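Phosphoribosylaminoimidazole-succinocarboxamide synthase from Pyrococcus horikoshii catalyses the ATP-dependent joining of L-aspartate to 5-amino-1-(5-phospho-D-ribosyl)imidazole-4-carboxylate, a step of de novo purine biosynthesis that yields SAICAR, ADP and phosphate. One contact in two of its structures: PDB 4O82 (chain A, 2.16 Å), residues 92-97 and 169-174, and PDB 4O84 (chain B, 2.09 Å), residues 92-97 and 169-174. Both blocks share one frame: the second was fitted to the first on N, CA, C and O of the twelve residues, RMSD 0.09 Å. Numbering follows each deposited sequence.

Structure 1 (4O82); sequences VRNVVA and IILVDF. With AMP (adenosine monophosphate), chain C.
Arg93 and Asp173 form a non-hydrogen-bonded antiparallel pair where strand 84-93 runs beside strand 169-180, their side chains directed to the sheet face that holds AMP. There they line the nucleotide site, the arginine at the phosphate and the aspartate at the ribose. CB of Arg93 lies 4.0 Å from CB of Asp173, and CG runs on beside the same atom. The turn about CG-CD (chi3 80°) brings the guanidinium round; its plane stands 72° from that of the carboxylate. NE donates a hydrogen bond to water 1 at 2.7 Å, and the water also lies 2.7 Å from Asp173 OD2. NH2 bonds AMP O2P at 2.8 Å and makes a salt bridge to Asp173 OD2 at 3.6 Å; NH1 is paired with Glu118 and donates to AMP O1P at 3.3 Å. Asp173 OD1 is 2.5 Å from the ribose O3', but its placement is doubtful. On the other face, Val92 CB packs 3.6 Å from Phe174 CE2.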
loop_
_atom_site.group_PDB
_atom_site.type_symbol
_atom_site.label_atom_id
_atom_site.label_comp_id
_atom_site.label_asym_id
_atom_site.label_seq_id
_atom_site.Cartn_x
_atom_site.Cartn_y
_atom_site.Cartn_z
ATOM N N VAL A 92 4.068 -11.125 -9.698
ATOM C CA VAL A 92 4.054 -10.654 -8.322
ATOM C C VAL A 92 2.885 -11.288 -7.579
ATOM O O VAL A 92 1.763 -11.327 -8.102
ATOM C CB VAL A 92 3.912 -9.117 -8.193
ATOM C CG1 VAL A 92 4.093 -8.706 -6.730
ATOM C CG2 VAL A 92 4.901 -8.387 -9.084
ATOM N N ARG A 93 3.161 -11.734 -6.345
ATOM C CA ARG A 93 2.251 -12.563 -5.582
ATOM C C ARG A 93 2.138 -12.047 -4.154
ATOM O O ARG A 93 3.142 -11.916 -3.447
ATOM C CB ARG A 93 2.690 -14.048 -5.602
ATOM C CG ARG A 93 3.202 -14.506 -6.965
ATOM C CD ARG A 93 3.583 -15.979 -7.021
ATOM N NE ARG A 93 2.395 -16.786 -7.189
ATOM C CZ ARG A 93 2.162 -17.632 -8.189
ATOM N NH1 ARG A 93 3.056 -17.857 -9.130
ATOM N NH2 ARG A 93 1.021 -18.284 -8.225
ATOM N N ASN A 94 0.887 -11.796 -3.742
ATOM C CA ASN A 94 0.539 -11.338 -2.401
ATOM C C ASN A 94 -0.140 -12.399 -1.539
ATOM O O ASN A 94 -0.019 -12.386 -0.328
ATOM C CB ASN A 94 -0.396 -10.145 -2.515
ATOM C CG ASN A 94 0.257 -8.977 -3.194
ATOM O OD1 ASN A 94 1.268 -8.499 -2.722
ATOM N ND2 ASN A 94 -0.309 -8.525 -4.308
ATOM N N VAL A 95 -0.904 -13.272 -2.187
ATOM C CA VAL A 95 -1.615 -14.349 -1.519
ATOM C C VAL A 95 -1.256 -15.635 -2.270
ATOM O O VAL A 95 -1.163 -15.619 -3.496
ATOM C CB VAL A 95 -3.145 -14.094 -1.563
ATOM C CG1 VAL A 95 -3.906 -15.298 -1.096
ATOM C CG2 VAL A 95 -3.517 -12.882 -0.728
ATOM N N VAL A 96 -1.043 -16.708 -1.526
ATOM C CA VAL A 96 -0.704 -18.030 -2.091
ATOM C C VAL A 96 -1.850 -18.585 -2.944
ATOM O O VAL A 96 -2.961 -18.715 -2.475
ATOM C CB VAL A 96 -0.328 -19.039 -0.968
ATOM C CG1 VAL A 96 -0.094 -20.459 -1.524
ATOM C CG2 VAL A 96 0.889 -18.557 -0.187
ATOM N N ALA A 97 -1.558 -18.894 -4.195
ATOM C CA ALA A 97 -2.534 -19.449 -5.112
ATOM C C ALA A 97 -1.794 -20.122 -6.276
ATOM O O ALA A 97 -0.594 -19.897 -6.464
ATOM C CB ALA A 97 -3.461 -18.346 -5.632
ATOM N N ILE A 169 -11.676 -5.906 -3.318
ATOM C CA ILE A 169 -10.989 -6.911 -4.151
ATOM C C ILE A 169 -9.559 -7.201 -3.681
ATOM O O ILE A 169 -8.750 -6.278 -3.538
ATOM C CB ILE A 169 -10.966 -6.522 -5.649
ATOM C CG1 ILE A 169 -12.397 -6.315 -6.194
ATOM C CG2 ILE A 169 -10.250 -7.604 -6.453
ATOM C CD1 ILE A 169 -12.500 -5.443 -7.431
ATOM N N ILE A 170 -9.257 -8.489 -3.457
ATOM C CA ILE A 170 -7.895 -8.960 -3.166
ATOM C C ILE A 170 -7.083 -9.152 -4.456
ATOM O O ILE A 170 -7.460 -9.957 -5.335
ATOM C CB ILE A 170 -7.878 -10.302 -2.392
ATOM C CG1 ILE A 170 -8.733 -10.244 -1.129
ATOM C CG2 ILE A 170 -6.456 -10.725 -2.018
ATOM C CD1 ILE A 170 -9.183 -11.621 -0.659
ATOM N N LEU A 171 -5.960 -8.441 -4.568
ATOM C CA LEU A 171 -4.995 -8.745 -5.636
ATOM C C LEU A 171 -4.090 -9.873 -5.152
ATOM O O LEU A 171 -3.152 -9.668 -4.358
ATOM C CB LEU A 171 -4.203 -7.507 -6.064
ATOM C CG LEU A 171 -3.146 -7.673 -7.176
ATOM C CD1 LEU A 171 -3.746 -8.182 -8.484
ATOM C CD2 LEU A 171 -2.444 -6.343 -7.406
ATOM N N VAL A 172 -4.410 -11.078 -5.609
ATOM C CA VAL A 172 -3.771 -12.314 -5.127
ATOM C C VAL A 172 -2.399 -12.482 -5.811
ATOM O O VAL A 172 -1.376 -12.703 -5.158
ATOM C CB VAL A 172 -4.694 -13.547 -5.396
ATOM C CG1 VAL A 172 -3.928 -14.867 -5.353
ATOM C CG2 VAL A 172 -5.902 -13.539 -4.444
ATOM N N ASP A 173 -2.387 -12.393 -7.130
ATOM C CA ASP A 173 -1.141 -12.398 -7.883
ATOM C C ASP A 173 -1.473 -11.837 -9.257
ATOM O O ASP A 173 -2.668 -11.620 -9.569
ATOM C CB ASP A 173 -0.513 -13.805 -7.964
ATOM C CG ASP A 173 -1.490 -14.859 -8.461
ATOM O OD1 ASP A 173 -2.139 -14.644 -9.495
ATOM O OD2 ASP A 173 -1.628 -15.902 -7.812
ATOM N N PHE A 174 -0.435 -11.574 -10.051
ATOM C CA PHE A 174 -0.599 -11.075 -11.404
ATOM C C PHE A 174 0.703 -11.151 -12.201
ATOM O O PHE A 174 1.768 -11.282 -11.614
ATOM C CB PHE A 174 -1.213 -9.658 -11.416
ATOM C CG PHE A 174 -0.333 -8.589 -10.850
ATOM C CD1 PHE A 174 0.248 -7.650 -11.683
ATOM C CD2 PHE A 174 -0.099 -8.505 -9.485
ATOM C CE1 PHE A 174 1.064 -6.644 -11.168
ATOM C CE2 PHE A 174 0.727 -7.521 -8.979
ATOM C CZ PHE A 174 1.315 -6.590 -9.818
HETATM P P AMP C . 0.405 -19.236 -11.753
HETATM O O1P AMP C . 1.912 -19.231 -11.894
HETATM O O2P AMP C . -0.120 -19.630 -10.392
HETATM O O3P AMP C . -0.385 -19.959 -12.813
HETATM O "O5'" AMP C . 0.023 -17.685 -12.106
HETATM C "C5'" AMP C . 0.319 -16.507 -11.330
HETATM C "C4'" AMP C . -0.376 -15.254 -11.888
HETATM O "O4'" AMP C . 0.225 -14.857 -13.115
HETATM C "C3'" AMP C . -1.865 -15.392 -12.217
HETATM O "O3'" AMP C . -2.481 -14.139 -11.961
HETATM C "C2'" AMP C . -1.935 -15.626 -13.706
HETATM O "O2'" AMP C . -3.163 -15.158 -14.290
HETATM C "C1'" AMP C . -0.726 -14.834 -14.180
HETATM N N9 AMP C . -0.119 -15.455 -15.371
HETATM C C8 AMP C . 0.919 -16.310 -15.373
HETATM N N7 AMP C . 1.240 -16.674 -16.641
HETATM C C5 AMP C . 0.395 -16.056 -17.474
HETATM C C6 AMP C . 0.172 -16.003 -18.936
HETATM N N6 AMP C . 0.944 -16.722 -19.790
HETATM N N1 AMP C . -0.833 -15.203 -19.382
HETATM C C2 AMP C . -1.609 -14.478 -18.561
HETATM N N3 AMP C . -1.459 -14.487 -17.225
HETATM C C4 AMP C . -0.496 -15.237 -16.633
HETATM O O HOH W 1 0.090 -16.471 -5.763
#

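Structure 2 (4O84); sequences VRNVVA and IILVDF. With 5GP (guanosine-5'-monophosphate), chain D.
Side by side, Arg93 and Asp173 extend from their non-hydrogen-bonded antiparallel pair on the sheet face that holds guanosine monophosphate, lining the nucleotide site with the arginine at the phosphate and the aspartate at the ribose. The CB atoms of Arg93 and Asp173 are 4.1 Å apart, and CG of Arg93 continues along CB of Asp173. The turn about CG-CD (chi3 76°) brings the guanidinium round; its plane stands 78° from that of the carboxylate. NE donates a hydrogen bond to water 2 at 2.6 Å, and the water also lies 2.7 Å from Asp173 OD2. NH1 bonds 5GP O1P at 2.7 Å and forms a salt bridge with Asp173 OD2 at 3.3 Å, while NH2 is paired with Glu118 and sits 3.5 Å from 5GP O3P. The ribose O3' donates to Asp173 OD1 at 2.6 Å. On the other face, Val92 CB packs 3.5 Å from Phe174 CE2.

Structure 1 against structure 2
The bound nucleotide is what differs: AMP lies beside Arg93(A) and Asp173(A), whereas guanosine monophosphate occupies this place beside Arg93(B) and Asp173(B). The phosphate and ribose, which the two ligands have in common, are the parts that face the two strands. The CA atoms coincide within the error, and Arg93(A) and Arg93(B) keep their place, as do Asp173(A) and Asp173(B), probably because what they meet is the ribose phosphate. The salt bridge is found in both: Arg93(A) NH2 to Asp173(A) OD2 at 3.6 Å, Arg93(B) NH1 to Asp173(B) OD2 at 3.3 Å; NH1 and NH2 are merely named the other way round, and the same place is meant. Water 1 and water 2 also coincide, between Arg93(A) NE and Asp173(A), and between Arg93(B) NE and Asp173(B). The exchange is thus in the base, whose polar character is altered at its far end: adenine has the amino group N6 where guanine has the carbonyl oxygen O6, and guanine alone carries the amino group N2.

Structure 2 (4O84)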
loop_
_atom_site.group_PDB
_atom_site.type_symbol
_atom_site.label_atom_id
_atom_site.label_comp_id
_atom_site.label_asym_id
_atom_site.label_seq_id
_atom_site.Cartn_x
_atom_site.Cartn_y
_atom_site.Cartn_z
ATOM N N VAL B 92 4.033 -11.114 -9.655
ATOM C CA VAL B 92 4.022 -10.645 -8.271
ATOM C C VAL B 92 2.879 -11.321 -7.507
ATOM O O VAL B 92 1.714 -11.337 -7.962
ATOM C CB VAL B 92 3.872 -9.106 -8.172
ATOM C CG1 VAL B 92 4.012 -8.651 -6.720
ATOM C CG2 VAL B 92 4.915 -8.407 -9.027
ATOM N N ARG B 93 3.211 -11.852 -6.333
ATOM C CA ARG B 93 2.264 -12.629 -5.560
ATOM C C ARG B 93 2.105 -12.031 -4.155
ATOM O O ARG B 93 3.089 -11.762 -3.465
ATOM C CB ARG B 93 2.704 -14.107 -5.527
ATOM C CG ARG B 93 3.308 -14.588 -6.850
ATOM C CD ARG B 93 3.555 -16.094 -6.890
ATOM N NE ARG B 93 2.322 -16.823 -7.095
ATOM C CZ ARG B 93 2.063 -17.609 -8.138
ATOM N NH1 ARG B 93 0.875 -18.206 -8.236
ATOM N NH2 ARG B 93 2.985 -17.826 -9.062
ATOM N N ASN B 94 0.856 -11.804 -3.748
ATOM C CA ASN B 94 0.541 -11.333 -2.385
ATOM C C ASN B 94 -0.085 -12.413 -1.502
ATOM O O ASN B 94 0.028 -12.382 -0.272
ATOM C CB ASN B 94 -0.413 -10.142 -2.448
ATOM C CG ASN B 94 0.176 -8.988 -3.215
ATOM O OD1 ASN B 94 1.256 -8.522 -2.875
ATOM N ND2 ASN B 94 -0.498 -8.561 -4.288
ATOM N N VAL B 95 -0.800 -13.323 -2.156
ATOM C CA VAL B 95 -1.567 -14.370 -1.500
ATOM C C VAL B 95 -1.228 -15.656 -2.253
ATOM O O VAL B 95 -1.138 -15.641 -3.470
ATOM C CB VAL B 95 -3.095 -14.044 -1.567
ATOM C CG1 VAL B 95 -3.945 -15.217 -1.127
ATOM C CG2 VAL B 95 -3.420 -12.811 -0.738
ATOM N N VAL B 96 -1.012 -16.736 -1.513
ATOM C CA VAL B 96 -0.699 -18.064 -2.067
ATOM C C VAL B 96 -1.851 -18.625 -2.913
ATOM O O VAL B 96 -2.951 -18.863 -2.410
ATOM C CB VAL B 96 -0.337 -19.079 -0.944
ATOM C CG1 VAL B 96 -0.163 -20.505 -1.500
ATOM C CG2 VAL B 96 0.927 -18.658 -0.189
ATOM N N ALA B 97 -1.575 -18.847 -4.186
ATOM C CA ALA B 97 -2.524 -19.465 -5.108
ATOM C C ALA B 97 -1.758 -20.094 -6.269
ATOM O O ALA B 97 -0.561 -19.842 -6.447
ATOM C CB ALA B 97 -3.519 -18.427 -5.635
ATOM N N ILE B 169 -11.581 -5.997 -3.246
ATOM C CA ILE B 169 -10.935 -6.941 -4.157
ATOM C C ILE B 169 -9.481 -7.214 -3.731
ATOM O O ILE B 169 -8.684 -6.297 -3.613
ATOM C CB ILE B 169 -10.954 -6.432 -5.631
ATOM C CG1 ILE B 169 -12.400 -6.192 -6.121
ATOM C CG2 ILE B 169 -10.232 -7.429 -6.541
ATOM C CD1 ILE B 169 -12.503 -5.358 -7.393
ATOM N N ILE B 170 -9.159 -8.486 -3.504
ATOM C CA ILE B 170 -7.804 -8.924 -3.201
ATOM C C ILE B 170 -7.010 -9.125 -4.494
ATOM O O ILE B 170 -7.372 -9.946 -5.365
ATOM C CB ILE B 170 -7.805 -10.244 -2.393
ATOM C CG1 ILE B 170 -8.620 -10.080 -1.106
ATOM C CG2 ILE B 170 -6.380 -10.715 -2.085
ATOM C CD1 ILE B 170 -9.136 -11.392 -0.564
ATOM N N LEU B 171 -5.931 -8.374 -4.632
ATOM C CA LEU B 171 -4.977 -8.691 -5.674
ATOM C C LEU B 171 -4.156 -9.886 -5.187
ATOM O O LEU B 171 -3.234 -9.723 -4.399
ATOM C CB LEU B 171 -4.077 -7.496 -5.968
ATOM C CG LEU B 171 -3.091 -7.676 -7.145
ATOM C CD1 LEU B 171 -3.824 -8.039 -8.422
ATOM C CD2 LEU B 171 -2.286 -6.398 -7.343
ATOM N N VAL B 172 -4.537 -11.085 -5.619
ATOM C CA VAL B 172 -3.891 -12.329 -5.189
ATOM C C VAL B 172 -2.506 -12.482 -5.837
ATOM O O VAL B 172 -1.514 -12.705 -5.150
ATOM C CB VAL B 172 -4.806 -13.551 -5.477
ATOM C CG1 VAL B 172 -4.034 -14.872 -5.383
ATOM C CG2 VAL B 172 -5.999 -13.533 -4.515
ATOM N N ASP B 173 -2.448 -12.340 -7.156
ATOM C CA ASP B 173 -1.182 -12.340 -7.895
ATOM C C ASP B 173 -1.507 -11.796 -9.288
ATOM O O ASP B 173 -2.698 -11.604 -9.612
ATOM C CB ASP B 173 -0.527 -13.741 -7.950
ATOM C CG ASP B 173 -1.458 -14.821 -8.521
ATOM O OD1 ASP B 173 -2.144 -14.574 -9.521
ATOM O OD2 ASP B 173 -1.521 -15.929 -7.967
ATOM N N PHE B 174 -0.471 -11.541 -10.092
ATOM C CA PHE B 174 -0.635 -11.032 -11.450
ATOM C C PHE B 174 0.678 -11.120 -12.220
ATOM O O PHE B 174 1.743 -11.207 -11.606
ATOM C CB PHE B 174 -1.213 -9.597 -11.471
ATOM C CG PHE B 174 -0.299 -8.526 -10.912
ATOM C CD1 PHE B 174 0.206 -7.525 -11.744
ATOM C CD2 PHE B 174 0.024 -8.485 -9.562
ATOM C CE1 PHE B 174 1.035 -6.513 -11.236
ATOM C CE2 PHE B 174 0.856 -7.487 -9.061
ATOM C CZ PHE B 174 1.362 -6.506 -9.893
HETATM P P 5GP D . 0.351 -19.307 -11.846
HETATM O O1P 5GP D . -0.088 -19.507 -10.411
HETATM O O2P 5GP D . -0.458 -20.148 -12.802
HETATM O O3P 5GP D . 1.851 -19.354 -12.029
HETATM O "O5'" 5GP D . 0.027 -17.774 -12.301
HETATM C "C5'" 5GP D . 0.344 -16.596 -11.535
HETATM C "C4'" 5GP D . -0.392 -15.325 -12.007
HETATM O "O4'" 5GP D . 0.148 -14.826 -13.229
HETATM C "C3'" 5GP D . -1.884 -15.505 -12.297
HETATM O "O3'" 5GP D . -2.555 -14.261 -12.029
HETATM C "C2'" 5GP D . -1.955 -15.782 -13.780
HETATM O "O2'" 5GP D . -3.218 -15.391 -14.345
HETATM C "C1'" 5GP D . -0.795 -14.944 -14.300
HETATM N N9 5GP D . -0.175 -15.601 -15.470
HETATM C C8 5GP D . 0.960 -16.330 -15.464
HETATM N N7 5GP D . 1.247 -16.781 -16.711
HETATM C C5 5GP D . 0.282 -16.356 -17.537
HETATM C C6 5GP D . -0.021 -16.475 -18.984
HETATM O O6 5GP D . 0.736 -17.119 -19.735
HETATM N N1 5GP D . -1.128 -15.866 -19.456
HETATM C C2 5GP D . -1.961 -15.155 -18.666
HETATM N N2 5GP D . -3.061 -14.581 -19.235
HETATM N N3 5GP D . -1.739 -15.002 -17.321
HETATM C C4 5GP D . -0.658 -15.566 -16.718
HETATM O O HOH W 2 0.011 -16.554 -5.829
#